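PDB 5BPK: gamma-glutamyltranspeptidase (Ggt) from Helicobacter pylori 26695, which catalyses gamma-glutamyl transfer, probably from donors such as glutathione to amino acids, peptides or water, as in its Ntn-hydrolase family. Local coordinates for residues B[12-16]-B[85-89]; B[95-100]-B[123-127]; B[160-166]-B[180-186]. All coordinates share one frame; numbering follows the deposited sequence.

In the fold
All three contacts are largely buried, but their chemistry differs. Contact 1 is mostly hydrocarbon, joining strands 13-19 and 84-89 face to face. Contact 2 is polar: it ties the first turns of helix 96-109 to the loop 123-127, and its I97 touches the bound ligand. Contact 3 mixes backbone pairing with a salt-bridged carboxylate and reaches the surface at T182 and K186. Contacts 1 and 3 reach the same four-stranded sheet and meet where V89 packs on V164 and A166. Contacts 2 and 3 are joined by R123, whose NH1 bonds to M161 O and salt-bridges D183. Contacts 1 and 2 do not touch, although strand 84-89 leads into helix 96-109.

Contact 1: residues B[12-16]-B[85-89]; sequences NAVSV and VFLVV. With EDO (1,2-ethanediol), chain P; EDO (1,2-ethanediol), chain T.
Two beta sheets are packed face to face where A13 and S15 of strand 13-19 meet V85 and V88 of strand 84-89. The short strand axes pass 7.0 Å apart at 29°, too far for backbone pairing, so side chains fill the interval. A13 CB touches two valine methyls, V85 CG2 at 3.7 Å and V88 CG2 at 3.8 Å, in directions roughly at right angles. V88 divides its branches between neighbours: while CG2 reaches A13, CG1, placed anti to the backbone N (chi1 -168°), lies 3.7 Å from S15 CB and equally near V14 O. V85 and V88 can face the same strand although three residues apart because F86 and L87 form a classic beta bulge opposite V79, which shifts the usual alternation by one residue. Such stacking of sheets is the core of the Ntn-hydrolase sandwich, and here helix 96-109 covers the other side of strand 84-89 through V89 and F86. Strand 13-19 in turn pairs antiparallel with a strand of the partner Ggt chain, carrying its sheet across the interface. The polar note is slight: S15 OG lies 3.1 Å from V89 O in a weak hydrogen bond whose proton has a second acceptor within reach, and T77 N also bonds weakly to that hydroxyl. At the start of each segment a 1,2-ethanediol, probably from the crystallisation liquor, takes a hydrogen bond: O1 of chain T lies 2.9 Å from N12 ND2, O1 of chain P 3.0 Å from V85 N. N12 OD1 accepts from A93 N of the partner chain.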
ATOM      1  N   ASN B  12       6.263  -3.457  20.305  1.00 13.33           N
ATOM      2  CA  ASN B  12       6.582  -2.977  18.969  1.00 12.43           C
ATOM      3  C   ASN B  12       5.465  -3.360  17.996  1.00 13.24           C
ATOM      4  O   ASN B  12       4.828  -4.400  18.146  1.00 13.74           O
ATOM      5  CB  ASN B  12       7.899  -3.552  18.456  1.00 14.55           C
ATOM      6  CG  ASN B  12       9.071  -3.292  19.393  1.00 12.23           C
ATOM      7  OD1 ASN B  12       9.497  -2.149  19.575  1.00 15.77           O
ATOM      8  ND2 ASN B  12       9.609  -4.356  19.978  1.00 12.31           N
ATOM      9  N   ALA B  13       5.246  -2.512  16.999  1.00 11.99           N
ATOM     10  CA  ALA B  13       4.337  -2.826  15.905  1.00 11.67           C
ATOM     11  C   ALA B  13       4.864  -2.215  14.618  1.00 11.42           C
ATOM     12  O   ALA B  13       5.434  -1.114  14.628  1.00 11.34           O
ATOM     13  CB  ALA B  13       2.932  -2.320  16.194  1.00 12.29           C
ATOM     14  N   VAL B  14       4.675  -2.946  13.520  1.00 10.58           N
ATOM     15  CA  VAL B  14       5.194  -2.578  12.214  1.00 11.25           C
ATOM     16  C   VAL B  14       4.071  -2.817  11.206  1.00 10.01           C
ATOM     17  O   VAL B  14       3.517  -3.919  11.123  1.00 10.62           O
ATOM     18  CB  VAL B  14       6.422  -3.438  11.835  1.00 11.08           C
ATOM     19  CG1 VAL B  14       6.978  -3.018  10.492  1.00 11.13           C
ATOM     20  CG2 VAL B  14       7.508  -3.343  12.913  1.00 13.76           C
ATOM     21  N   SER B  15       3.749  -1.779  10.446  1.00  9.41           N
ATOM     22  CA  SER B  15       2.694  -1.819   9.453  1.00  9.39           C
ATOM     23  C   SER B  15       3.340  -1.467   8.116  1.00  9.75           C
ATOM     24  O   SER B  15       3.869  -0.365   7.956  1.00  9.86           O
ATOM     25  CB  SER B  15       1.611  -0.822   9.839  1.00 10.48           C
ATOM     26  OG  SER B  15       0.440  -1.021   9.085  1.00 12.51           O
ATOM     27  N   VAL B  16       3.369  -2.434   7.193  1.00  9.50           N
ATOM     28  CA  VAL B  16       4.107  -2.293   5.940  1.00  9.19           C
ATOM     29  C   VAL B  16       3.174  -2.452   4.744  1.00  8.37           C
ATOM     30  O   VAL B  16       2.505  -3.485   4.615  1.00  8.84           O
ATOM     31  CB  VAL B  16       5.215  -3.349   5.799  1.00  8.80           C
ATOM     32  CG1 VAL B  16       5.977  -3.132   4.474  1.00 10.80           C
ATOM     33  CG2 VAL B  16       6.160  -3.336   7.016  1.00 12.93           C
ATOM     34  N   VAL B  85      -0.089   0.186  21.566  1.00 13.82           N
ATOM     35  CA  VAL B  85      -0.640  -0.335  20.315  1.00 13.72           C
ATOM     36  C   VAL B  85      -2.059  -0.833  20.545  1.00 13.14           C
ATOM     37  O   VAL B  85      -2.313  -1.627  21.471  1.00 16.04           O
ATOM     38  CB  VAL B  85       0.244  -1.467  19.743  1.00 14.26           C
ATOM     39  CG1 VAL B  85      -0.391  -2.103  18.500  1.00 14.82           C
ATOM     40  CG2 VAL B  85       1.639  -0.928  19.415  1.00 17.55           C
ATOM     41  N   PHE B  86      -2.973  -0.335  19.716  1.00 12.58           N
ATOM     42  CA  PHE B  86      -4.377  -0.746  19.716  1.00 11.45           C
ATOM     43  C   PHE B  86      -4.745  -1.425  18.389  1.00 11.30           C
ATOM     44  O   PHE B  86      -5.330  -2.511  18.390  1.00 11.82           O
ATOM     45  CB  PHE B  86      -5.276   0.470  20.003  1.00 13.80           C
ATOM     46  CG  PHE B  86      -6.754   0.173  19.965  1.00 14.58           C
ATOM     47  CD1 PHE B  86      -7.324  -0.711  20.867  1.00 17.55           C
ATOM     48  CD2 PHE B  86      -7.587   0.812  19.049  1.00 13.61           C
ATOM     49  CE1 PHE B  86      -8.694  -0.972  20.847  1.00 18.12           C
ATOM     50  CE2 PHE B  86      -8.951   0.555  19.013  1.00 15.16           C
ATOM     51  CZ  PHE B  86      -9.507  -0.342  19.917  1.00 16.17           C
ATOM     52  N   LEU B  87      -4.425  -0.778  17.266  1.00 12.20           N
ATOM     53  CA  LEU B  87      -4.630  -1.365  15.937  1.00 11.75           C
ATOM     54  C   LEU B  87      -3.398  -1.234  15.053  1.00 10.13           C
ATOM     55  O   LEU B  87      -2.693  -0.229  15.107  1.00 10.76           O
ATOM     56  CB  LEU B  87      -5.804  -0.694  15.216  1.00 11.22           C
ATOM     57  CG  LEU B  87      -7.190  -0.786  15.865  1.00 11.19           C
ATOM     58  CD1 LEU B  87      -8.185   0.175  15.191  1.00 14.26           C
ATOM     59  CD2 LEU B  87      -7.712  -2.233  15.825  1.00 16.54           C
ATOM     60  N   VAL B  88      -3.154  -2.261  14.240  1.00  8.75           N
ATOM     61  CA  VAL B  88      -2.169  -2.226  13.164  1.00  9.86           C
ATOM     62  C   VAL B  88      -2.943  -2.568  11.895  1.00 10.41           C
ATOM     63  O   VAL B  88      -3.550  -3.636  11.794  1.00 11.16           O
ATOM     64  CB  VAL B  88      -1.016  -3.222  13.402  1.00 10.50           C
ATOM     65  CG1 VAL B  88       0.144  -2.960  12.414  1.00 12.10           C
ATOM     66  CG2 VAL B  88      -0.539  -3.142  14.853  1.00 11.24           C
ATOM     67  N   VAL B  89      -2.968  -1.645  10.943  1.00 12.43           N
ATOM     68  CA  VAL B  89      -3.869  -1.777   9.811  1.00 11.73           C
ATOM     69  C   VAL B  89      -3.300  -1.150   8.536  1.00 10.97           C
ATOM     70  O   VAL B  89      -2.504  -0.223   8.579  1.00 11.75           O
ATOM     71  CB  VAL B  89      -5.250  -1.184  10.172  1.00 12.53           C
ATOM     72  CG1 VAL B  89      -5.135   0.292  10.452  1.00 12.70           C
ATOM     73  CG2 VAL B  89      -6.294  -1.489   9.105  1.00 14.95           C
TER
HETATM   74  C1  EDO P 702       2.934  -0.338  22.588  1.00 32.17           C
HETATM   75  O1  EDO P 702       2.018  -1.289  23.174  1.00 28.56           O
HETATM   76  C2  EDO P 702       4.159  -0.117  23.467  1.00 32.67           C
HETATM   77  O2  EDO P 702       4.459   1.283  23.634  1.00 35.14           O
HETATM   78  C1  EDO T 706      11.692  -3.830  23.186  1.00 24.19           C
HETATM   79  O1  EDO T 706      11.797  -4.170  21.800  1.00 19.96           O
HETATM   80  C2  EDO T 706      12.351  -4.905  24.026  1.00 24.64           C
HETATM   81  O2  EDO T 706      13.765  -4.741  23.916  1.00 26.91           O

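Contact 2: residues B[95-100]-B[123-127]; sequences SRIITT and RFHMQ. With EDO (1,2-ethanediol), chain R.
R123 opens the loop 123-127 by carrying its side chain slantwise across T100, in the first turns of helix 96-109, a helix that follows strand 84-89 in this Ntn-hydrolase fold and lends I97 to the pocket of the bound dihydro-oxazole amino acid. T100 CG2 rests over one face of the R123 guanidinium, 3.7 Å from NH1 and displaced toward the rim of the group. The charge itself is answered elsewhere, by M161 O and the carboxylate of D183. At F124 the backbone does the work: its O, like T99 O, accepts from Q103 NE2, so one amide bridges loop and helix. H125 is the centre of the contact. With CG anti to the backbone N (chi1 174°), its ring reaches the helix, and ND1 and T99 OG1 share a 2.7 Å hydrogen bond in which either may be the donor. R96, its chain bent at chi2 and chi3, lays CG squarely over the ring as a CH-pi contact, 3.6 Å from the centroid and 1° off the normal; the guanidinium plane beyond stands nearly perpendicular to the ring. Held at its edge and over one face, the imidazole has little freedom to rotate. Q127 completes the set with one oxygen serving two donors. H125 NE2 meets OE1 at 2.8 Å, in the carbonyl plane on a lone pair, and S95 OG gives a second bond to the same OE1, also 2.8 Å long but from a donor tilted 22° out of that plane.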
ATOM      1  N   SER B  95      -6.110   4.207  -5.108  1.00 13.43           N
ATOM      2  CA  SER B  95      -6.958   5.262  -4.564  1.00 14.25           C
ATOM      3  C   SER B  95      -7.917   4.778  -3.459  1.00 14.19           C
ATOM      4  O   SER B  95      -8.313   5.565  -2.594  1.00 16.76           O
ATOM      5  CB  SER B  95      -7.777   5.867  -5.688  1.00 13.09           C
ATOM      6  OG  SER B  95      -8.521   4.835  -6.320  1.00 15.91           O
ATOM      7  N   ARG B  96      -8.294   3.501  -3.483  1.00 12.67           N
ATOM      8  CA  ARG B  96      -9.239   2.964  -2.496  1.00 12.76           C
ATOM      9  C   ARG B  96      -8.595   2.684  -1.135  1.00 10.94           C
ATOM     10  O   ARG B  96      -9.300   2.425  -0.174  1.00 11.75           O
ATOM     11  CB  ARG B  96      -9.926   1.685  -3.009  1.00 13.16           C
ATOM     12  CG  ARG B  96     -11.089   1.916  -3.953  1.00 17.11           C
ATOM     13  CD  ARG B  96     -10.695   2.401  -5.324  1.00 20.76           C
ATOM     14  NE  ARG B  96      -9.874   1.444  -6.058  1.00 20.54           N
ATOM     15  CZ  ARG B  96      -9.520   1.584  -7.337  1.00 26.55           C
ATOM     16  NH1 ARG B  96      -9.937   2.630  -8.050  1.00 29.65           N
ATOM     17  NH2 ARG B  96      -8.763   0.664  -7.913  1.00 31.61           N
ATOM     18  N   ILE B  97      -7.269   2.755  -1.042  1.00 10.49           N
ATOM     19  CA  ILE B  97      -6.588   2.443   0.217  1.00 10.41           C
ATOM     20  C   ILE B  97      -7.093   3.328   1.348  1.00 10.07           C
ATOM     21  O   ILE B  97      -7.421   2.834   2.435  1.00 10.74           O
ATOM     22  CB  ILE B  97      -5.068   2.594   0.108  1.00  9.85           C
ATOM     23  CG1 ILE B  97      -4.511   1.502  -0.806  1.00 10.17           C
ATOM     24  CG2 ILE B  97      -4.419   2.508   1.507  1.00 10.15           C
ATOM     25  CD1 ILE B  97      -3.049   1.649  -1.095  1.00  8.77           C
ATOM     26  N   ILE B  98      -7.149   4.636   1.086  1.00 11.73           N
ATOM     27  CA  ILE B  98      -7.423   5.611   2.132  1.00 10.24           C
ATOM     28  C   ILE B  98      -8.785   5.331   2.733  1.00  8.94           C
ATOM     29  O   ILE B  98      -8.950   5.302   3.966  1.00 10.58           O
ATOM     30  CB  ILE B  98      -7.381   7.051   1.593  1.00 10.44           C
ATOM     31  CG1 ILE B  98      -5.988   7.358   1.039  1.00 13.28           C
ATOM     32  CG2 ILE B  98      -7.770   8.037   2.682  1.00 16.27           C
ATOM     33  CD1 ILE B  98      -5.931   8.598   0.206  1.00 13.74           C
ATOM     34  N   THR B  99      -9.762   5.083   1.866  1.00  9.57           N
ATOM     35  CA  THR B  99     -11.125   4.883   2.341  1.00  9.32           C
ATOM     36  C   THR B  99     -11.305   3.496   2.995  1.00  8.57           C
ATOM     37  O   THR B  99     -12.025   3.361   3.992  1.00  9.83           O
ATOM     38  CB  THR B  99     -12.141   5.122   1.204  1.00 11.24           C
ATOM     39  OG1 THR B  99     -11.891   4.218   0.122  1.00 11.53           O
ATOM     40  CG2 THR B  99     -12.062   6.585   0.701  1.00 11.65           C
ATOM     41  N   THR B 100     -10.617   2.478   2.473  1.00  9.04           N
ATOM     42  CA  THR B 100     -10.655   1.150   3.083  1.00  9.96           C
ATOM     43  C   THR B 100     -10.121   1.196   4.519  1.00  8.86           C
ATOM     44  O   THR B 100     -10.772   0.705   5.446  1.00 10.57           O
ATOM     45  CB  THR B 100      -9.848   0.131   2.249  1.00 11.05           C
ATOM     46  OG1 THR B 100     -10.612  -0.230   1.085  1.00 11.83           O
ATOM     47  CG2 THR B 100      -9.529  -1.125   3.043  1.00 10.93           C
ATOM     48  N   ARG B 123     -17.708  -2.205   2.256  1.00 10.85           N
ATOM     49  CA  ARG B 123     -17.030  -0.917   2.145  1.00 10.94           C
ATOM     50  C   ARG B 123     -17.658  -0.071   1.048  1.00 10.30           C
ATOM     51  O   ARG B 123     -18.147  -0.613   0.057  1.00 10.44           O
ATOM     52  CB  ARG B 123     -15.554  -1.139   1.810  1.00 10.12           C
ATOM     53  CG  ARG B 123     -14.770  -1.693   2.975  1.00 12.10           C
ATOM     54  CD  ARG B 123     -13.392  -2.270   2.541  1.00 12.74           C
ATOM     55  NE  ARG B 123     -12.865  -3.070   3.646  1.00 14.84           N
ATOM     56  CZ  ARG B 123     -11.902  -3.971   3.572  1.00 12.00           C
ATOM     57  NH1 ARG B 123     -11.305  -4.254   2.424  1.00 12.42           N
ATOM     58  NH2 ARG B 123     -11.555  -4.619   4.674  1.00 14.93           N
ATOM     59  N   PHE B 124     -17.647   1.252   1.239  1.00 11.34           N
ATOM     60  CA  PHE B 124     -18.042   2.209   0.196  1.00 11.29           C
ATOM     61  C   PHE B 124     -16.853   3.109  -0.103  1.00 11.88           C
ATOM     62  O   PHE B 124     -15.852   3.081   0.603  1.00 12.43           O
ATOM     63  CB  PHE B 124     -19.277   3.042   0.591  1.00 10.60           C
ATOM     64  CG  PHE B 124     -19.073   3.897   1.807  1.00 10.00           C
ATOM     65  CD1 PHE B 124     -18.590   5.199   1.699  1.00 10.97           C
ATOM     66  CD2 PHE B 124     -19.332   3.385   3.064  1.00 11.13           C
ATOM     67  CE1 PHE B 124     -18.387   5.972   2.835  1.00 12.86           C
ATOM     68  CE2 PHE B 124     -19.116   4.140   4.197  1.00 10.46           C
ATOM     69  CZ  PHE B 124     -18.638   5.438   4.091  1.00 11.31           C
ATOM     70  N   HIS B 125     -16.959   3.897  -1.162  1.00 10.46           N
ATOM     71  CA  HIS B 125     -15.840   4.718  -1.603  1.00 10.19           C
ATOM     72  C   HIS B 125     -16.322   5.901  -2.428  1.00 10.92           C
ATOM     73  O   HIS B 125     -17.167   5.752  -3.305  1.00 12.52           O
ATOM     74  CB  HIS B 125     -14.878   3.827  -2.404  1.00 10.86           C
ATOM     75  CG  HIS B 125     -13.740   4.550  -3.051  1.00  8.66           C
ATOM     76  ND1 HIS B 125     -12.660   5.032  -2.345  1.00 13.62           N
ATOM     77  CD2 HIS B 125     -13.503   4.844  -4.355  1.00 10.73           C
ATOM     78  CE1 HIS B 125     -11.812   5.602  -3.184  1.00 13.18           C
ATOM     79  NE2 HIS B 125     -12.293   5.493  -4.410  1.00 11.14           N
ATOM     80  N   MET B 126     -15.753   7.061  -2.130  1.00 10.86           N
ATOM     81  CA  MET B 126     -15.928   8.281  -2.906  1.00 11.01           C
ATOM     82  C   MET B 126     -14.550   8.910  -3.078  1.00 10.97           C
ATOM     83  O   MET B 126     -13.862   9.145  -2.097  1.00 12.94           O
ATOM     84  CB  MET B 126     -16.892   9.220  -2.167  1.00 11.60           C
ATOM     85  CG  MET B 126     -16.870  10.689  -2.569  1.00 10.68           C
ATOM     86  SD  MET B 126     -17.280  11.043  -4.277  1.00 13.52           S
ATOM     87  CE  MET B 126     -19.063  10.743  -4.285  1.00 13.99           C
ATOM     88  N   GLN B 127     -14.153   9.146  -4.329  1.00 11.00           N
ATOM     89  CA  GLN B 127     -12.856   9.778  -4.629  1.00 10.21           C
ATOM     90  C   GLN B 127     -12.977  11.043  -5.477  1.00 11.93           C
ATOM     91  O   GLN B 127     -12.004  11.458  -6.120  1.00 12.88           O
ATOM     92  CB  GLN B 127     -11.881   8.780  -5.280  1.00 11.60           C
ATOM     93  CG  GLN B 127     -12.301   8.216  -6.602  1.00 12.13           C
ATOM     94  CD  GLN B 127     -11.215   7.337  -7.218  1.00 11.58           C
ATOM     95  OE1 GLN B 127     -10.845   6.294  -6.664  1.00 12.78           O
ATOM     96  NE2 GLN B 127     -10.694   7.758  -8.368  1.00 13.89           N
TER
HETATM   97  C1  EDO R 704     -21.168  -0.394   2.185  1.00 15.64           C
HETATM   98  O1  EDO R 704     -21.841   0.794   2.626  1.00 19.65           O
HETATM   99  C2  EDO R 704     -21.357  -0.574   0.675  1.00 14.35           C
HETATM  100  O2  EDO R 704     -20.658  -1.722   0.145  1.00 12.99           O

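Contact 3: residues B[160-166]-B[180-186]; sequences VMGDVNA and GSTDPRK. With EDO (1,2-ethanediol), chain S; EDO (1,2-ethanediol), chain C; EDO (1,2-ethanediol), chain F.
This contact begins as a short antiparallel pairing, A166 with S181, at an end of the four-stranded sheet, and continues as two irregular chain segments lying side by side. The pair is hydrogen-bonded both ways: A166 N to S181 O at 3.0 Å and S181 N to A166 O at 2.9 Å. Past it the chains stay close but regular pairing stops, and a side chain takes over. V164 N donates to D183 OD2 at 2.9 Å, almost straight (174°) and on the anti lone pair; D183 CG, anti to the backbone N (chi1 -162°), brings OD2 there, and the same oxygen is salt-bridged to R123 NH1. A water bridges the two segments, giving hydrogen bonds to D163 OD1 and N165 OD1 and accepting one from D183 N. D163 OD2 and N165 ND2 each bond to S43 OG of the partner Ggt chain, N165 ND2 also to H3 O. Farther along, R185, extended from CG to NE, crosses V160 obliquely, its CG 3.7 Å from V160 CB and its CD 3.3 Å from M161 O, while a second water links G162 O to R185 O. E136, V119 O and A121 O also hold its guanidinium. R185 NH1 salt-bridges D183 OD1 at 2.9 Å, in the guanidinium plane and on the syn side of the carboxylate but 19° out of its plane. With R123 and R185 both beside it, D183 is probably kept ionised. R185 N reaches the same OD1 at 3.0 Å from above the carboxylate plane, and this bond makes D183-R185 an Asx turn.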
ATOM      1  N   VAL B 160     -14.956  -5.922  -5.256  1.00 11.61           N
ATOM      2  CA  VAL B 160     -14.570  -5.675  -3.880  1.00 11.69           C
ATOM      3  C   VAL B 160     -13.276  -4.872  -3.801  1.00  9.57           C
ATOM      4  O   VAL B 160     -12.366  -5.020  -4.633  1.00 12.61           O
ATOM      5  CB  VAL B 160     -14.486  -6.982  -3.025  1.00 12.01           C
ATOM      6  CG1 VAL B 160     -15.854  -7.573  -2.837  1.00 14.79           C
ATOM      7  CG2 VAL B 160     -13.481  -7.991  -3.603  1.00 13.81           C
ATOM      8  N   MET B 161     -13.199  -4.064  -2.749  1.00 10.04           N
ATOM      9  CA  MET B 161     -12.141  -3.105  -2.547  1.00 11.51           C
ATOM     10  C   MET B 161     -11.265  -3.515  -1.380  1.00 11.13           C
ATOM     11  O   MET B 161     -11.754  -3.641  -0.266  1.00 11.17           O
ATOM     12  CB  MET B 161     -12.754  -1.753  -2.216  1.00 12.67           C
ATOM     13  CG  MET B 161     -13.450  -1.081  -3.365  1.00 12.17           C
ATOM     14  SD  MET B 161     -14.150   0.501  -2.893  1.00 12.36           S
ATOM     15  CE  MET B 161     -15.615  -0.029  -1.978  1.00 13.57           C
ATOM     16  N   GLY B 162      -9.977  -3.706  -1.637  1.00 12.78           N
ATOM     17  CA  GLY B 162      -8.994  -3.832  -0.571  1.00 12.89           C
ATOM     18  C   GLY B 162      -8.636  -5.245  -0.179  1.00 12.38           C
ATOM     19  O   GLY B 162      -9.277  -6.219  -0.594  1.00 12.06           O
ATOM     20  N   ASP B 163      -7.618  -5.338   0.672  1.00 11.38           N
ATOM     21  CA  ASP B 163      -7.174  -6.612   1.239  1.00 10.52           C
ATOM     22  C   ASP B 163      -6.423  -6.291   2.532  1.00 11.77           C
ATOM     23  O   ASP B 163      -5.206  -6.170   2.566  1.00 11.24           O
ATOM     24  CB  ASP B 163      -6.313  -7.390   0.242  1.00 10.97           C
ATOM     25  CG  ASP B 163      -5.815  -8.715   0.800  1.00 11.31           C
ATOM     26  OD1 ASP B 163      -6.291  -9.134   1.874  1.00 16.05           O
ATOM     27  OD2 ASP B 163      -4.931  -9.321   0.171  1.00 13.63           O
ATOM     28  N   VAL B 164      -7.197  -6.102   3.585  1.00  9.94           N
ATOM     29  CA  VAL B 164      -6.692  -5.662   4.866  1.00 10.06           C
ATOM     30  C   VAL B 164      -6.184  -6.831   5.702  1.00 10.01           C
ATOM     31  O   VAL B 164      -6.873  -7.828   5.881  1.00 11.39           O
ATOM     32  CB  VAL B 164      -7.793  -4.936   5.657  1.00  8.84           C
ATOM     33  CG1 VAL B 164      -7.288  -4.533   7.065  1.00 10.91           C
ATOM     34  CG2 VAL B 164      -8.312  -3.721   4.880  1.00 11.12           C
ATOM     35  N   ASN B 165      -4.956  -6.693   6.191  1.00  9.99           N
ATOM     36  CA  ASN B 165      -4.420  -7.558   7.214  1.00  9.46           C
ATOM     37  C   ASN B 165      -4.215  -6.674   8.429  1.00  9.50           C
ATOM     38  O   ASN B 165      -3.457  -5.703   8.371  1.00 10.81           O
ATOM     39  CB  ASN B 165      -3.135  -8.213   6.726  1.00  9.94           C
ATOM     40  CG  ASN B 165      -3.392  -9.123   5.560  1.00 10.36           C
ATOM     41  OD1 ASN B 165      -4.175 -10.071   5.679  1.00 11.26           O
ATOM     42  ND2 ASN B 165      -2.775  -8.832   4.415  1.00 13.08           N
ATOM     43  N   ALA B 166      -4.931  -6.983   9.503  1.00  9.33           N
ATOM     44  CA  ALA B 166      -5.008  -6.098  10.648  1.00 10.14           C
ATOM     45  C   ALA B 166      -4.891  -6.851  11.976  1.00 10.29           C
ATOM     46  O   ALA B 166      -5.249  -8.031  12.077  1.00 11.87           O
ATOM     47  CB  ALA B 166      -6.292  -5.287  10.594  1.00 12.47           C
ATOM     48  N   GLY B 180      -6.295 -10.963  15.297  1.00 12.87           N
ATOM     49  CA  GLY B 180      -5.968 -10.668  13.918  1.00 13.01           C
ATOM     50  C   GLY B 180      -7.061 -11.004  12.936  1.00 11.32           C
ATOM     51  O   GLY B 180      -7.911 -11.852  13.186  1.00 12.70           O
ATOM     52  N   SER B 181      -7.025 -10.328  11.797  1.00 11.47           N
ATOM     53  CA  SER B 181      -7.890 -10.671  10.697  1.00 11.20           C
ATOM     54  C   SER B 181      -7.183 -10.474   9.369  1.00 10.50           C
ATOM     55  O   SER B 181      -6.535  -9.442   9.129  1.00 11.32           O
ATOM     56  CB  SER B 181      -9.188  -9.860  10.731  1.00 12.15           C
ATOM     57  OG  SER B 181     -10.112 -10.351   9.759  1.00 13.30           O
ATOM     58  N   THR B 182      -7.317 -11.488   8.524  1.00 11.83           N
ATOM     59  CA  THR B 182      -7.089 -11.362   7.102  1.00 10.43           C
ATOM     60  C   THR B 182      -8.393 -10.847   6.473  1.00 10.65           C
ATOM     61  O   THR B 182      -9.383 -10.589   7.166  1.00 11.83           O
ATOM     62  CB  THR B 182      -6.661 -12.696   6.485  1.00 11.64           C
ATOM     63  OG1 THR B 182      -7.651 -13.683   6.759  1.00 13.47           O
ATOM     64  CG2 THR B 182      -5.323 -13.153   7.064  1.00 13.34           C
ATOM     65  N   ASP B 183      -8.391 -10.673   5.162  1.00 10.78           N
ATOM     66  CA  ASP B 183      -9.539 -10.107   4.478  1.00 10.74           C
ATOM     67  C   ASP B 183     -10.191 -11.172   3.596  1.00 11.60           C
ATOM     68  O   ASP B 183      -9.508 -11.777   2.769  1.00 15.93           O
ATOM     69  CB  ASP B 183      -9.078  -8.919   3.622  1.00 10.88           C
ATOM     70  CG  ASP B 183     -10.216  -7.985   3.220  1.00  8.75           C
ATOM     71  OD1 ASP B 183     -11.336  -8.465   2.890  1.00 10.98           O
ATOM     72  OD2 ASP B 183      -9.985  -6.750   3.236  1.00 11.59           O
ATOM     73  N   PRO B 184     -11.513 -11.396   3.755  1.00 13.80           N
ATOM     74  CA  PRO B 184     -12.170 -12.365   2.871  1.00 15.49           C
ATOM     75  C   PRO B 184     -12.022 -12.032   1.376  1.00 15.84           C
ATOM     76  O   PRO B 184     -12.131 -12.922   0.534  1.00 19.01           O
ATOM     77  CB  PRO B 184     -13.647 -12.300   3.302  1.00 17.29           C
ATOM     78  CG  PRO B 184     -13.786 -11.114   4.154  1.00 18.91           C
ATOM     79  CD  PRO B 184     -12.442 -10.881   4.778  1.00 14.54           C
ATOM     80  N   ARG B 185     -11.726 -10.772   1.059  1.00 13.56           N
ATOM     81  CA  ARG B 185     -11.607 -10.318  -0.336  1.00 14.21           C
ATOM     82  C   ARG B 185     -10.333 -10.780  -1.041  1.00 18.06           C
ATOM     83  O   ARG B 185     -10.237 -10.667  -2.251  1.00 20.46           O
ATOM     84  CB  ARG B 185     -11.657  -8.794  -0.399  1.00 13.90           C
ATOM     85  CG  ARG B 185     -12.929  -8.179   0.139  1.00 10.89           C
ATOM     86  CD  ARG B 185     -12.747  -6.700   0.383  1.00 12.26           C
ATOM     87  NE  ARG B 185     -13.952  -6.052   0.889  1.00 10.61           N
ATOM     88  CZ  ARG B 185     -14.351  -6.089   2.154  1.00 12.29           C
ATOM     89  NH1 ARG B 185     -13.662  -6.771   3.062  1.00 11.54           N
ATOM     90  NH2 ARG B 185     -15.447  -5.436   2.516  1.00 11.62           N
ATOM     91  N   LYS B 186      -9.372 -11.294  -0.278  1.00 20.96           N
ATOM     92  CA  LYS B 186      -8.049 -11.645  -0.797  1.00 25.32           C
ATOM     93  C   LYS B 186      -8.116 -12.429  -2.116  1.00 29.01           C
ATOM     94  O   LYS B 186      -7.430 -12.072  -3.074  1.00 30.97           O
ATOM     95  CB  LYS B 186      -7.259 -12.429   0.259  1.00 25.64           C
ATOM     96  CG  LYS B 186      -5.775 -12.664  -0.078  1.00 29.01           C
ATOM     97  CD  LYS B 186      -5.501 -14.005  -0.762  1.00 36.84           C
ATOM     98  CE  LYS B 186      -5.524 -15.177   0.210  1.00 39.52           C
ATOM     99  NZ  LYS B 186      -5.432 -16.491  -0.500  1.00 44.81           N
TER
HETATM  100  C1  EDO S 705     -11.220 -13.961   9.998  1.00 17.18           C
HETATM  101  O1  EDO S 705     -11.329 -12.782   9.169  1.00 20.21           O
HETATM  102  C2  EDO S 705      -9.895 -13.935  10.749  1.00 16.00           C
HETATM  103  O2  EDO S 705      -8.790 -13.867   9.844  1.00 16.38           O
HETATM  104  C1  EDO C 709     -16.110  -9.149  -6.761  1.00 33.93           C
HETATM  105  O1  EDO C 709     -14.969  -8.308  -6.625  1.00 29.25           O
HETATM  106  C2  EDO C 709     -17.310  -8.400  -6.211  1.00 33.55           C
HETATM  107  O2  EDO C 709     -18.519  -9.112  -6.471  1.00 40.74           O
HETATM  108  C1  EDO F 402      -4.499 -10.979  -4.664  1.00 37.87           C
HETATM  109  O1  EDO F 402      -4.036 -11.437  -3.387  1.00 38.12           O
HETATM  110  C2  EDO F 402      -3.780 -11.741  -5.773  1.00 37.76           C
HETATM  111  O2  EDO F 402      -2.889 -10.898  -6.523  1.00 35.13           O
HETATM  112  O   HOH W   1      -8.734  -7.923  -2.839  1.00 38.16           O
HETATM  113  O   HOH W   2      -5.797 -10.918   3.722  1.00 14.30           O